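Local coordinates for protein bradyzoite pseudokinase 1 (Toxoplasma gondii, PDB 6M7Z) that regulates membrane ultrastructure of the Toxoplasma parasitophorous vacuole as a divergent kinase-fold protein that lacks the glycine-rich loop, at residues Leu113-Gly118 against Thr122-Pro127; Leu149-Val154 against Glu297-Glu302; Gln274-Glu279 against Asn283-Glu288. All coordinates share one frame; numbering follows the deposited sequence.

Overall arrangement
The three contacts lie at the two ends of a kinase-like fold. Interaction 1 is a beta hairpin of the four-stranded antiparallel sheet in the N-terminal lobe. Interactions 2 and 3 belong to the helical C-terminal lobe, on the other side of the chain's centre; their centres are about 31 and 36 Å from that of interaction 1, and neither touches it. The centres of interactions 2 and 3 lie about 17 Å apart. Interaction 1 closes before the others begin, whereas both segments of interaction 3 fall between those of interaction 2. Late parts of the chain pack back onto helix 146-161 through I287 of helix 287-291, which meets V154, and F301, which meets A151.

Interaction 1. Residues Leu113-Gly118 against Thr122-Pro127; sequences LGEYRG and TYIFHP
L113 N donates to F125 O at 2.8 Å in a nearly straight bond (174° at the hydrogen), although the donor stands above the carbonyl plane. F125 repays the strand through the next residue, its N reaching G114 O at 3.0 Å. Further along the antiparallel hairpin, Y116 and Y123 form a hydrogen-bonded pair: Y123 N lies 2.8 Å from Y116 O, and Y116 N lies 3.0 Å from Y123 O. Between these bonds E115 faces I124 as a non-hydrogen-bonded pair, where E115 CA points its hydrogen at Y123 O, 3.2 Å away.

The aromatic rings share one side of the sheet. Y116, with CG anti to its carbonyl carbon (chi1 -58°), crosses the F125 side chain at about a right angle, so that CD1 of Y116 lies 4.0 Å from CE1 of F125. The Y123 ring turns its edge to the backbone, with G118 N near the ring plane. At the other end L113 sends CD1 against the chain joining H126 to P127, 3.6 Å from H126 C, and its CG rests beside the proline ring.

Helix 59-65 covers Y116 and F125, while helix 88-101 covers E115 and I124 on the other side. There E115 forms a salt bridge with R99 and a hydrogen bond with S112. Backbone bonds from T122, I124 and H126 to strand 76-82 continue the sheet.

The positive phi of G114 (148°) suits glycine, and the chemistry implies a division of labour: main-chain bonds fix the strand pairing, whereas the two faces carry an aromatic layer and a buried charge.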
ATOM      1  N   LEU A 113     -10.542  -1.519   6.227  1.00 39.08           N
ATOM      2  CA  LEU A 113     -11.987  -1.665   6.470  1.00 37.96           C
ATOM      3  C   LEU A 113     -12.263  -2.128   7.907  1.00 37.38           C
ATOM      4  O   LEU A 113     -13.413  -2.319   8.273  1.00 41.01           O
ATOM      5  CB  LEU A 113     -12.564  -2.689   5.492  1.00 38.48           C
ATOM      6  CG  LEU A 113     -12.398  -2.355   4.016  1.00 40.69           C
ATOM      7  CD1 LEU A 113     -13.009  -3.466   3.153  1.00 40.70           C
ATOM      8  CD2 LEU A 113     -13.013  -0.989   3.675  1.00 42.95           C
ATOM      9  N   GLY A 114     -11.212  -2.326   8.705  1.00 36.41           N
ATOM     10  CA  GLY A 114     -11.351  -2.798  10.083  1.00 36.14           C
ATOM     11  C   GLY A 114     -10.185  -3.661  10.524  1.00 36.89           C
ATOM     12  O   GLY A 114      -9.619  -4.406   9.719  1.00 39.28           O
ATOM     13  N   GLU A 115      -9.849  -3.559  11.813  1.00 38.71           N
ATOM     14  CA  GLU A 115      -8.776  -4.336  12.443  1.00 39.05           C
ATOM     15  C   GLU A 115      -9.379  -5.142  13.595  1.00 38.54           C
ATOM     16  O   GLU A 115     -10.129  -4.611  14.381  1.00 39.33           O
ATOM     17  CB  GLU A 115      -7.658  -3.420  12.951  1.00 39.18           C
ATOM     18  CG  GLU A 115      -7.282  -2.305  11.983  1.00 38.91           C
ATOM     19  CD  GLU A 115      -8.251  -1.126  11.887  1.00 38.24           C
ATOM     20  OE1 GLU A 115      -8.984  -0.856  12.879  1.00 41.94           O
ATOM     21  OE2 GLU A 115      -8.267  -0.461  10.838  1.00 36.70           O
ATOM     22  N   TYR A 116      -9.029  -6.429  13.680  1.00 40.64           N
ATOM     23  CA  TYR A 116      -9.590  -7.332  14.680  1.00 40.22           C
ATOM     24  C   TYR A 116      -8.505  -8.265  15.225  1.00 38.84           C
ATOM     25  O   TYR A 116      -7.444  -8.399  14.662  1.00 38.07           O
ATOM     26  CB  TYR A 116     -10.760  -8.126  14.099  1.00 40.28           C
ATOM     27  CG  TYR A 116     -11.869  -7.258  13.571  1.00 42.43           C
ATOM     28  CD1 TYR A 116     -11.813  -6.746  12.285  1.00 41.75           C
ATOM     29  CD2 TYR A 116     -12.943  -6.889  14.378  1.00 50.54           C
ATOM     30  CE1 TYR A 116     -12.807  -5.919  11.790  1.00 44.55           C
ATOM     31  CE2 TYR A 116     -13.968  -6.094  13.885  1.00 47.89           C
ATOM     32  CZ  TYR A 116     -13.898  -5.600  12.588  1.00 47.35           C
ATOM     33  OH  TYR A 116     -14.901  -4.803  12.107  1.00 47.54           O
ATOM     34  N   ARG A 117      -8.815  -8.885  16.360  1.00 40.33           N
ATOM     35  CA  ARG A 117      -8.004  -9.871  17.023  1.00 40.27           C
ATOM     36  C   ARG A 117      -8.874 -11.113  17.214  1.00 39.70           C
ATOM     37  O   ARG A 117     -10.007 -11.009  17.626  1.00 40.06           O
ATOM     38  CB  ARG A 117      -7.511  -9.320  18.361  1.00 45.78           C
ATOM     39  CG  ARG A 117      -7.018 -10.379  19.330  1.00 55.27           C
ATOM     40  CD  ARG A 117      -6.453  -9.843  20.626  1.00 62.89           C
ATOM     41  NE  ARG A 117      -7.475  -9.078  21.316  1.00 76.32           N
ATOM     42  CZ  ARG A 117      -8.476  -9.608  22.010  1.00 95.83           C
ATOM     43  NH1 ARG A 117      -8.621 -10.918  22.078  1.00 97.61           N
ATOM     44  NH2 ARG A 117      -9.332  -8.828  22.641  1.00 92.22           N
ATOM     45  N   GLY A 118      -8.348 -12.283  16.847  1.00 38.57           N
ATOM     46  CA  GLY A 118      -8.900 -13.561  17.244  1.00 37.34           C
ATOM     47  C   GLY A 118      -8.116 -14.121  18.405  1.00 37.45           C
ATOM     48  O   GLY A 118      -7.400 -13.393  19.053  1.00 36.47           O
ATOM     49  N   THR A 122      -4.080 -11.630  14.431  1.00 30.57           N
ATOM     50  CA  THR A 122      -4.669 -10.315  14.169  1.00 29.05           C
ATOM     51  C   THR A 122      -5.069 -10.231  12.690  1.00 28.63           C
ATOM     52  O   THR A 122      -4.464 -10.924  11.847  1.00 28.99           O
ATOM     53  CB  THR A 122      -3.700  -9.184  14.524  1.00 29.40           C
ATOM     54  OG1 THR A 122      -2.532  -9.288  13.690  1.00 28.92           O
ATOM     55  CG2 THR A 122      -3.296  -9.209  15.984  1.00 30.12           C
ATOM     56  N   TYR A 123      -6.075  -9.395  12.394  1.00 27.70           N
ATOM     57  CA  TYR A 123      -6.645  -9.254  11.070  1.00 28.58           C
ATOM     58  C   TYR A 123      -6.721  -7.766  10.684  1.00 28.85           C
ATOM     59  O   TYR A 123      -7.066  -6.925  11.510  1.00 28.90           O
ATOM     60  CB  TYR A 123      -8.068  -9.803  10.998  1.00 28.75           C
ATOM     61  CG  TYR A 123      -8.259 -11.255  11.339  1.00 29.46           C
ATOM     62  CD1 TYR A 123      -8.197 -11.700  12.649  1.00 30.54           C
ATOM     63  CD2 TYR A 123      -8.592 -12.169  10.368  1.00 30.46           C
ATOM     64  CE1 TYR A 123      -8.399 -13.029  12.976  1.00 31.48           C
ATOM     65  CE2 TYR A 123      -8.795 -13.508  10.671  1.00 32.06           C
ATOM     66  CZ  TYR A 123      -8.721 -13.934  11.982  1.00 32.25           C
ATOM     67  OH  TYR A 123      -8.925 -15.250  12.292  1.00 35.45           O
ATOM     68  N   ILE A 124      -6.395  -7.453   9.429  1.00 29.09           N
ATOM     69  CA  ILE A 124      -6.706  -6.195   8.807  1.00 29.91           C
ATOM     70  C   ILE A 124      -7.443  -6.499   7.505  1.00 28.98           C
ATOM     71  O   ILE A 124      -6.937  -7.238   6.673  1.00 30.21           O
ATOM     72  CB  ILE A 124      -5.452  -5.349   8.502  1.00 32.28           C
ATOM     73  CG1 ILE A 124      -4.631  -5.058   9.749  1.00 34.23           C
ATOM     74  CG2 ILE A 124      -5.837  -4.052   7.774  1.00 34.59           C
ATOM     75  CD1 ILE A 124      -3.433  -4.177   9.470  1.00 37.55           C
ATOM     76  N   PHE A 125      -8.617  -5.901   7.330  1.00 28.33           N
ATOM     77  CA  PHE A 125      -9.375  -6.066   6.119  1.00 27.89           C
ATOM     78  C   PHE A 125      -9.085  -4.871   5.196  1.00 28.11           C
ATOM     79  O   PHE A 125      -8.914  -3.732   5.640  1.00 28.32           O
ATOM     80  CB  PHE A 125     -10.848  -6.277   6.464  1.00 27.61           C
ATOM     81  CG  PHE A 125     -11.133  -7.615   7.107  1.00 27.03           C
ATOM     82  CD1 PHE A 125     -11.012  -7.792   8.475  1.00 26.49           C
ATOM     83  CD2 PHE A 125     -11.479  -8.716   6.333  1.00 27.01           C
ATOM     84  CE1 PHE A 125     -11.230  -9.035   9.055  1.00 26.46           C
ATOM     85  CE2 PHE A 125     -11.689  -9.958   6.914  1.00 26.70           C
ATOM     86  CZ  PHE A 125     -11.575 -10.118   8.280  1.00 26.99           C
ATOM     87  N   HIS A 126      -8.981  -5.166   3.899  1.00 28.22           N
ATOM     88  CA  HIS A 126      -8.779  -4.190   2.846  1.00 28.62           C
ATOM     89  C   HIS A 126      -9.794  -4.438   1.743  1.00 29.07           C
ATOM     90  O   HIS A 126     -10.275  -5.553   1.590  1.00 28.86           O
ATOM     91  CB  HIS A 126      -7.370  -4.296   2.243  1.00 28.65           C
ATOM     92  CG  HIS A 126      -6.274  -3.976   3.192  1.00 28.72           C
ATOM     93  ND1 HIS A 126      -6.124  -2.728   3.737  1.00 29.47           N
ATOM     94  CD2 HIS A 126      -5.269  -4.737   3.672  1.00 28.62           C
ATOM     95  CE1 HIS A 126      -5.069  -2.733   4.537  1.00 30.00           C
ATOM     96  NE2 HIS A 126      -4.538  -3.964   4.528  1.00 28.68           N
ATOM     97  N   PRO A 127     -10.076  -3.432   0.886  1.00 30.06           N
ATOM     98  CA  PRO A 127     -10.788  -3.690  -0.354  1.00 31.07           C
ATOM     99  C   PRO A 127      -9.945  -4.696  -1.148  1.00 31.60           C
ATOM    100  O   PRO A 127      -8.708  -4.652  -1.083  1.00 30.24           O
ATOM    101  CB  PRO A 127     -10.856  -2.336  -1.066  1.00 31.82           C
ATOM    102  CG  PRO A 127     -10.464  -1.306  -0.034  1.00 31.44           C
ATOM    103  CD  PRO A 127      -9.662  -2.027   1.026  1.00 30.38           C
TER

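Interaction 2. Residues Leu149-Val154 against Glu297-Glu302; sequences LAANMV and EGLNFE
The F301 ring meets A151 along its edge: CE1 lies 3.8 Å from the carbonyl oxygen of A151, which sits near the ring plane. CE1 and CZ also meet the A151 methyl, which lies well off that plane, with F301 CE1 4.0 Å from A151 CB, so one small residue of helix 146-161 meets the ring with both its polar and its apolar atoms. With chi1 at -98°, the F301 side chain brings the far end of its ring nearer to A151 than its start. M291 of helix 287-291 also touches this side chain.

The N300 amide takes no part across the contact; it caps its own helix, 301-306, OD1 accepting from E302 N at 3.2 Å with the donor well above the carbonyl plane.

L299 completes the contact through one methyl branch, CD1, which comes to 3.8 Å from A151 CB. A151 CB is thus shared between an aliphatic and an aromatic partner, and F296 adds a further neighbour.

The arrangement belongs to the helical lobe of a protein-kinase fold: a loop and the capped first turn of helix 301-306 are set against helix 146-161, probably the counterpart of the kinase helix that precedes the catalytic loop.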
ATOM      1  N   LEU A 149       0.963   7.546 -13.864  1.00 35.07           N
ATOM      2  CA  LEU A 149       1.243   6.502 -12.872  1.00 32.01           C
ATOM      3  C   LEU A 149       2.403   6.949 -11.983  1.00 31.80           C
ATOM      4  O   LEU A 149       2.327   6.875 -10.753  1.00 32.35           O
ATOM      5  CB  LEU A 149       1.574   5.179 -13.568  1.00 30.56           C
ATOM      6  CG  LEU A 149       1.934   4.021 -12.634  1.00 28.28           C
ATOM      7  CD1 LEU A 149       0.853   3.779 -11.600  1.00 27.99           C
ATOM      8  CD2 LEU A 149       2.140   2.757 -13.433  1.00 28.40           C
ATOM      9  N   ALA A 150       3.463   7.442 -12.622  1.00 32.84           N
ATOM     10  CA  ALA A 150       4.651   7.906 -11.919  1.00 33.66           C
ATOM     11  C   ALA A 150       4.286   9.054 -10.974  1.00 33.43           C
ATOM     12  O   ALA A 150       4.762   9.108  -9.856  1.00 31.01           O
ATOM     13  CB  ALA A 150       5.705   8.319 -12.911  1.00 36.94           C
ATOM     14  N   ALA A 151       3.415   9.954 -11.439  1.00 34.83           N
ATOM     15  CA  ALA A 151       3.006  11.116 -10.651  1.00 37.43           C
ATOM     16  C   ALA A 151       2.149  10.650  -9.455  1.00 36.90           C
ATOM     17  O   ALA A 151       2.309  11.153  -8.350  1.00 33.71           O
ATOM     18  CB  ALA A 151       2.267  12.102 -11.524  1.00 38.70           C
ATOM     19  N   ASN A 152       1.249   9.688  -9.714  1.00 37.29           N
ATOM     20  CA  ASN A 152       0.391   9.038  -8.702  1.00 38.08           C
ATOM     21  C   ASN A 152       1.288   8.432  -7.599  1.00 37.84           C
ATOM     22  O   ASN A 152       1.028   8.590  -6.400  1.00 34.99           O
ATOM     23  CB  ASN A 152      -0.546   8.040  -9.398  1.00 41.60           C
ATOM     24  CG  ASN A 152      -1.716   7.546  -8.557  1.00 41.99           C
ATOM     25  OD1 ASN A 152      -1.584   7.327  -7.352  1.00 45.07           O
ATOM     26  ND2 ASN A 152      -2.864   7.330  -9.190  1.00 39.76           N
ATOM     27  N   MET A 153       2.396   7.798  -8.016  1.00 34.33           N
ATOM     28  CA  MET A 153       3.284   7.109  -7.100  1.00 34.14           C
ATOM     29  C   MET A 153       4.050   8.108  -6.221  1.00 35.35           C
ATOM     30  O   MET A 153       4.115   7.916  -4.988  1.00 34.56           O
ATOM     31  CB  MET A 153       4.263   6.202  -7.851  1.00 35.90           C
ATOM     32  CG  MET A 153       3.641   4.882  -8.305  1.00 34.81           C
ATOM     33  SD  MET A 153       4.481   4.088  -9.699  1.00 34.20           S
ATOM     34  CE  MET A 153       5.995   3.562  -8.901  1.00 37.58           C
ATOM     35  N   VAL A 154       4.605   9.162  -6.835  1.00 36.32           N
ATOM     36  CA  VAL A 154       5.314  10.232  -6.101  1.00 41.18           C
ATOM     37  C   VAL A 154       4.353  10.896  -5.104  1.00 39.40           C
ATOM     38  O   VAL A 154       4.714  11.151  -3.966  1.00 37.39           O
ATOM     39  CB  VAL A 154       5.916  11.293  -7.047  1.00 48.80           C
ATOM     40  CG1 VAL A 154       6.558  12.437  -6.286  1.00 56.48           C
ATOM     41  CG2 VAL A 154       6.930  10.724  -8.007  1.00 53.31           C
ATOM     42  N   GLU A 297       5.084  18.149 -16.284  1.00 82.24           N
ATOM     43  CA  GLU A 297       4.537  19.452 -16.705  1.00 89.94           C
ATOM     44  C   GLU A 297       3.191  19.244 -17.414  1.00 77.52           C
ATOM     45  O   GLU A 297       3.043  18.361 -18.245  1.00 69.20           O
ATOM     46  CB  GLU A 297       5.531  20.227 -17.570  1.00 87.14           C
ATOM     47  CG  GLU A 297       6.557  20.969 -16.737  1.00 86.52           C
ATOM     48  CD  GLU A 297       7.763  21.466 -17.502  1.00102.98           C
ATOM     49  OE1 GLU A 297       7.664  21.629 -18.741  1.00105.77           O
ATOM     50  OE2 GLU A 297       8.798  21.682 -16.848  1.00103.77           O
ATOM     51  N   GLY A 298       2.220  20.080 -17.039  1.00 71.14           N
ATOM     52  CA  GLY A 298       0.853  20.017 -17.542  1.00 74.43           C
ATOM     53  C   GLY A 298      -0.080  19.237 -16.629  1.00 76.72           C
ATOM     54  O   GLY A 298      -1.288  19.224 -16.869  1.00 63.48           O
ATOM     55  N   LEU A 299       0.464  18.596 -15.585  1.00 81.82           N
ATOM     56  CA  LEU A 299      -0.336  17.810 -14.640  1.00 78.06           C
ATOM     57  C   LEU A 299      -0.728  18.675 -13.437  1.00 69.41           C
ATOM     58  O   LEU A 299       0.096  19.409 -12.896  1.00 82.12           O
ATOM     59  CB  LEU A 299       0.462  16.593 -14.163  1.00 76.28           C
ATOM     60  CG  LEU A 299       0.516  15.404 -15.114  1.00 73.98           C
ATOM     61  CD1 LEU A 299       1.367  14.300 -14.512  1.00 72.37           C
ATOM     62  CD2 LEU A 299      -0.883  14.898 -15.430  1.00 76.11           C
ATOM     63  N   ASN A 300      -1.992  18.541 -13.024  1.00 73.56           N
ATOM     64  CA  ASN A 300      -2.503  19.121 -11.797  1.00 87.79           C
ATOM     65  C   ASN A 300      -2.282  18.114 -10.661  1.00 91.02           C
ATOM     66  O   ASN A 300      -3.079  17.174 -10.486  1.00 75.85           O
ATOM     67  CB  ASN A 300      -3.981  19.504 -11.927  1.00 89.90           C
ATOM     68  CG  ASN A 300      -4.514  20.224 -10.707  1.00 90.41           C
ATOM     69  OD1 ASN A 300      -3.758  20.579  -9.797  1.00 69.74           O
ATOM     70  ND2 ASN A 300      -5.816  20.450 -10.681  1.00 95.75           N
ATOM     71  N   PHE A 301      -1.211  18.336  -9.886  1.00 84.61           N
ATOM     72  CA  PHE A 301      -0.856  17.471  -8.762  1.00 84.63           C
ATOM     73  C   PHE A 301      -1.945  17.485  -7.679  1.00 88.83           C
ATOM     74  O   PHE A 301      -2.082  16.509  -6.957  1.00111.20           O
ATOM     75  CB  PHE A 301       0.511  17.862  -8.181  1.00 70.09           C
ATOM     76  CG  PHE A 301       1.639  17.006  -8.700  1.00 75.16           C
ATOM     77  CD1 PHE A 301       1.812  15.712  -8.234  1.00 63.63           C
ATOM     78  CD2 PHE A 301       2.503  17.473  -9.680  1.00 74.93           C
ATOM     79  CE1 PHE A 301       2.817  14.901  -8.743  1.00 65.50           C
ATOM     80  CE2 PHE A 301       3.512  16.663 -10.181  1.00 72.77           C
ATOM     81  CZ  PHE A 301       3.671  15.381  -9.710  1.00 65.60           C
ATOM     82  N   GLU A 302      -2.713  18.575  -7.572  1.00 89.33           N
ATOM     83  CA  GLU A 302      -3.762  18.670  -6.560  1.00 91.94           C
ATOM     84  C   GLU A 302      -4.825  17.591  -6.823  1.00 84.15           C
ATOM     85  O   GLU A 302      -5.353  17.021  -5.866  1.00 70.86           O
ATOM     86  CB  GLU A 302      -4.370  20.073  -6.498  1.00105.90           C
ATOM     87  CG  GLU A 302      -5.034  20.351  -5.151  1.00103.10           C
ATOM     88  CD  GLU A 302      -5.470  21.782  -4.887  1.00114.72           C
ATOM     89  OE1 GLU A 302      -6.226  22.342  -5.717  1.00100.36           O
ATOM     90  OE2 GLU A 302      -5.076  22.333  -3.827  1.00 88.67           O
TER

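Interaction 3. Residues Gln274-Glu279 against Asn283-Glu288; sequences QKMIEE and NRPTIE
R284 donates from NE to the backbone oxygen of E278 at 2.9 Å, in a nearly straight bond (170° at the hydrogen). The acceptor lies in the guanidinium plane, and the donor approaches almost along the C=O axis. NH2 of R284 adds two weak bonds, at 3.4 Å to E278 O and 3.3 Å to E279 O, while NH1 finds its partner beyond both segments. E278 O therefore receives two donors from a single guanidinium group. The side chain gets there with CG beside its own backbone N (chi1 -64°) and then extended from CG to NE. On the way it passes M276 O, 3.4 Å from R284 CG.

R284, in the sequence NRPT between helices 263-276 and 287-291, probably corresponds to the conserved arginine of the RPT sequence late in the C-terminal lobe of protein kinases. In canonical kinases that arginine pairs with a glutamate at the end of the activation segment. The main-chain oxygens that R284 grips across the contact lie just beyond the helix that ends at M276.

K275 O weakly accepts from E278 N at 3.4 Å. The same oxygen has P285 CD 3.6 Å away. The P285 and M276 side chains cross at about a right angle, P285 CG lying 4.2 Å from M276 CG. E278 CB meets N283 CB at 4.0 Å, with the carboxylate and amide planes 87° apart.

K275 NZ leads away to a salt bridge with D293; the backbone O of R284 accepts from K231 NZ. T286 is the N-cap of helix 287-291, where its OG1 bonds with E289 N.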
ATOM      1  N   GLN A 274      17.241   7.869 -12.940  1.00 38.03           N
ATOM      2  CA  GLN A 274      18.713   7.886 -12.827  1.00 39.04           C
ATOM      3  C   GLN A 274      19.153   8.924 -11.775  1.00 38.19           C
ATOM      4  O   GLN A 274      20.130   8.710 -11.052  1.00 34.41           O
ATOM      5  CB  GLN A 274      19.364   8.128 -14.193  1.00 43.54           C
ATOM      6  CG  GLN A 274      20.833   7.719 -14.276  1.00 48.84           C
ATOM      7  CD  GLN A 274      21.107   6.240 -14.084  1.00 54.13           C
ATOM      8  OE1 GLN A 274      20.609   5.380 -14.810  1.00 54.35           O
ATOM      9  NE2 GLN A 274      21.947   5.926 -13.109  1.00 50.92           N
ATOM     10  N   LYS A 275      18.427  10.047 -11.668  1.00 39.14           N
ATOM     11  CA  LYS A 275      18.714  11.058 -10.641  1.00 39.17           C
ATOM     12  C   LYS A 275      18.395  10.497  -9.251  1.00 39.53           C
ATOM     13  O   LYS A 275      19.143  10.742  -8.285  1.00 42.09           O
ATOM     14  CB  LYS A 275      17.908  12.337 -10.880  1.00 42.11           C
ATOM     15  CG  LYS A 275      18.300  13.117 -12.118  1.00 46.62           C
ATOM     16  CD  LYS A 275      17.318  14.238 -12.457  1.00 53.56           C
ATOM     17  CE  LYS A 275      17.322  14.639 -13.926  1.00 61.28           C
ATOM     18  NZ  LYS A 275      15.951  14.773 -14.499  1.00 66.43           N
ATOM     19  N   MET A 276      17.280   9.750  -9.162  1.00 36.65           N
ATOM     20  CA  MET A 276      16.739   9.273  -7.890  1.00 34.85           C
ATOM     21  C   MET A 276      17.615   8.152  -7.311  1.00 33.84           C
ATOM     22  O   MET A 276      17.641   7.993  -6.096  1.00 33.05           O
ATOM     23  CB  MET A 276      15.295   8.793  -8.068  1.00 35.61           C
ATOM     24  CG  MET A 276      14.350   9.936  -8.353  1.00 37.36           C
ATOM     25  SD  MET A 276      12.697   9.460  -8.911  1.00 34.97           S
ATOM     26  CE  MET A 276      11.979   8.924  -7.356  1.00 34.19           C
ATOM     27  N   ILE A 277      18.361   7.424  -8.157  1.00 34.50           N
ATOM     28  CA  ILE A 277      19.183   6.290  -7.694  1.00 39.31           C
ATOM     29  C   ILE A 277      20.673   6.653  -7.610  1.00 42.51           C
ATOM     30  O   ILE A 277      21.524   5.753  -7.550  1.00 45.05           O
ATOM     31  CB  ILE A 277      18.967   5.039  -8.575  1.00 41.48           C
ATOM     32  CG1 ILE A 277      19.545   5.225  -9.986  1.00 39.16           C
ATOM     33  CG2 ILE A 277      17.488   4.632  -8.563  1.00 41.35           C
ATOM     34  CD1 ILE A 277      19.296   4.076 -10.934  1.00 41.06           C
ATOM     35  N   GLU A 278      21.002   7.949  -7.578  1.00 44.35           N
ATOM     36  CA  GLU A 278      22.392   8.390  -7.326  1.00 47.42           C
ATOM     37  C   GLU A 278      22.893   7.744  -6.023  1.00 45.26           C
ATOM     38  O   GLU A 278      22.163   7.685  -5.024  1.00 46.85           O
ATOM     39  CB  GLU A 278      22.456   9.915  -7.255  1.00 46.08           C
ATOM     40  CG  GLU A 278      22.450  10.606  -8.612  1.00 53.01           C
ATOM     41  CD  GLU A 278      23.720  10.431  -9.451  1.00 63.13           C
ATOM     42  OE1 GLU A 278      24.778  10.079  -8.863  1.00 61.70           O
ATOM     43  OE2 GLU A 278      23.635  10.570 -10.696  1.00 68.05           O
ATOM     44  N   GLU A 279      24.137   7.250  -6.054  1.00 46.09           N
ATOM     45  CA  GLU A 279      24.761   6.535  -4.936  1.00 50.78           C
ATOM     46  C   GLU A 279      24.779   7.436  -3.686  1.00 49.94           C
ATOM     47  O   GLU A 279      24.550   6.961  -2.590  1.00 44.94           O
ATOM     48  CB  GLU A 279      26.163   6.054  -5.329  1.00 57.88           C
ATOM     49  CG  GLU A 279      26.812   5.105  -4.323  1.00 72.37           C
ATOM     50  CD  GLU A 279      28.268   4.704  -4.581  1.00 77.67           C
ATOM     51  OE1 GLU A 279      28.969   4.325  -3.596  1.00 63.24           O
ATOM     52  OE2 GLU A 279      28.714   4.745  -5.760  1.00 67.70           O
ATOM     53  N   ASN A 283      22.939  13.849  -3.557  1.00 58.56           N
ATOM     54  CA  ASN A 283      22.788  14.092  -5.004  1.00 54.91           C
ATOM     55  C   ASN A 283      21.388  13.696  -5.505  1.00 49.77           C
ATOM     56  O   ASN A 283      21.076  13.915  -6.679  1.00 49.34           O
ATOM     57  CB  ASN A 283      23.854  13.348  -5.812  1.00 53.99           C
ATOM     58  CG  ASN A 283      25.236  13.945  -5.653  1.00 58.35           C
ATOM     59  OD1 ASN A 283      26.227  13.231  -5.746  1.00 65.15           O
ATOM     60  ND2 ASN A 283      25.317  15.248  -5.433  1.00 55.97           N
ATOM     61  N   ARG A 284      20.552  13.118  -4.637  1.00 43.09           N
ATOM     62  CA  ARG A 284      19.209  12.736  -5.032  1.00 43.14           C
ATOM     63  C   ARG A 284      18.273  13.919  -4.838  1.00 44.32           C
ATOM     64  O   ARG A 284      18.304  14.562  -3.794  1.00 53.06           O
ATOM     65  CB  ARG A 284      18.679  11.567  -4.195  1.00 41.25           C
ATOM     66  CG  ARG A 284      19.452  10.271  -4.354  1.00 38.02           C
ATOM     67  CD  ARG A 284      19.054   9.265  -3.284  1.00 36.65           C
ATOM     68  NE  ARG A 284      20.113   8.291  -3.070  1.00 34.02           N
ATOM     69  CZ  ARG A 284      20.249   7.553  -1.979  1.00 32.81           C
ATOM     70  NH1 ARG A 284      19.342   7.606  -1.020  1.00 30.58           N
ATOM     71  NH2 ARG A 284      21.310   6.776  -1.851  1.00 33.39           N
ATOM     72  N   PRO A 285      17.342  14.168  -5.781  1.00 46.44           N
ATOM     73  CA  PRO A 285      16.348  15.224  -5.613  1.00 50.74           C
ATOM     74  C   PRO A 285      15.383  14.957  -4.449  1.00 50.56           C
ATOM     75  O   PRO A 285      15.140  13.809  -4.090  1.00 51.06           O
ATOM     76  CB  PRO A 285      15.577  15.196  -6.941  1.00 52.29           C
ATOM     77  CG  PRO A 285      15.740  13.778  -7.426  1.00 52.88           C
ATOM     78  CD  PRO A 285      17.150  13.405  -7.025  1.00 53.24           C
ATOM     79  N   THR A 286      14.832  16.038  -3.892  1.00 53.59           N
ATOM     80  CA  THR A 286      13.722  15.966  -2.939  1.00 47.83           C
ATOM     81  C   THR A 286      12.430  15.659  -3.703  1.00 47.90           C
ATOM     82  O   THR A 286      12.381  15.769  -4.939  1.00 46.47           O
ATOM     83  CB  THR A 286      13.547  17.286  -2.176  1.00 48.14           C
ATOM     84  OG1 THR A 286      13.080  18.245  -3.127  1.00 60.79           O
ATOM     85  CG2 THR A 286      14.820  17.780  -1.522  1.00 45.11           C
ATOM     86  N   ILE A 287      11.379  15.325  -2.951  1.00 48.78           N
ATOM     87  CA  ILE A 287      10.047  15.082  -3.507  1.00 52.19           C
ATOM     88  C   ILE A 287       9.603  16.327  -4.290  1.00 59.05           C
ATOM     89  O   ILE A 287       9.069  16.199  -5.393  1.00 66.31           O
ATOM     90  CB  ILE A 287       9.031  14.724  -2.401  1.00 51.25           C
ATOM     91  CG1 ILE A 287       9.424  13.459  -1.633  1.00 48.65           C
ATOM     92  CG2 ILE A 287       7.621  14.630  -2.977  1.00 48.45           C
ATOM     93  CD1 ILE A 287       9.361  12.195  -2.459  1.00 52.64           C
ATOM     94  N   GLU A 288       9.838  17.513  -3.710  1.00 66.68           N
ATOM     95  CA  GLU A 288       9.439  18.810  -4.292  1.00 71.43           C
ATOM     96  C   GLU A 288      10.113  18.991  -5.664  1.00 63.03           C
ATOM     97  O   GLU A 288       9.461  19.359  -6.639  1.00 57.87           O
ATOM     98  CB  GLU A 288       9.777  19.989  -3.364  1.00 85.50           C
ATOM     99  CG  GLU A 288       9.451  19.804  -1.881  1.00108.88           C
ATOM    100  CD  GLU A 288       8.014  19.448  -1.517  1.00130.44           C
ATOM    101  OE1 GLU A 288       7.092  19.890  -2.235  1.00143.29           O
ATOM    102  OE2 GLU A 288       7.817  18.729  -0.512  1.00119.81           O
TER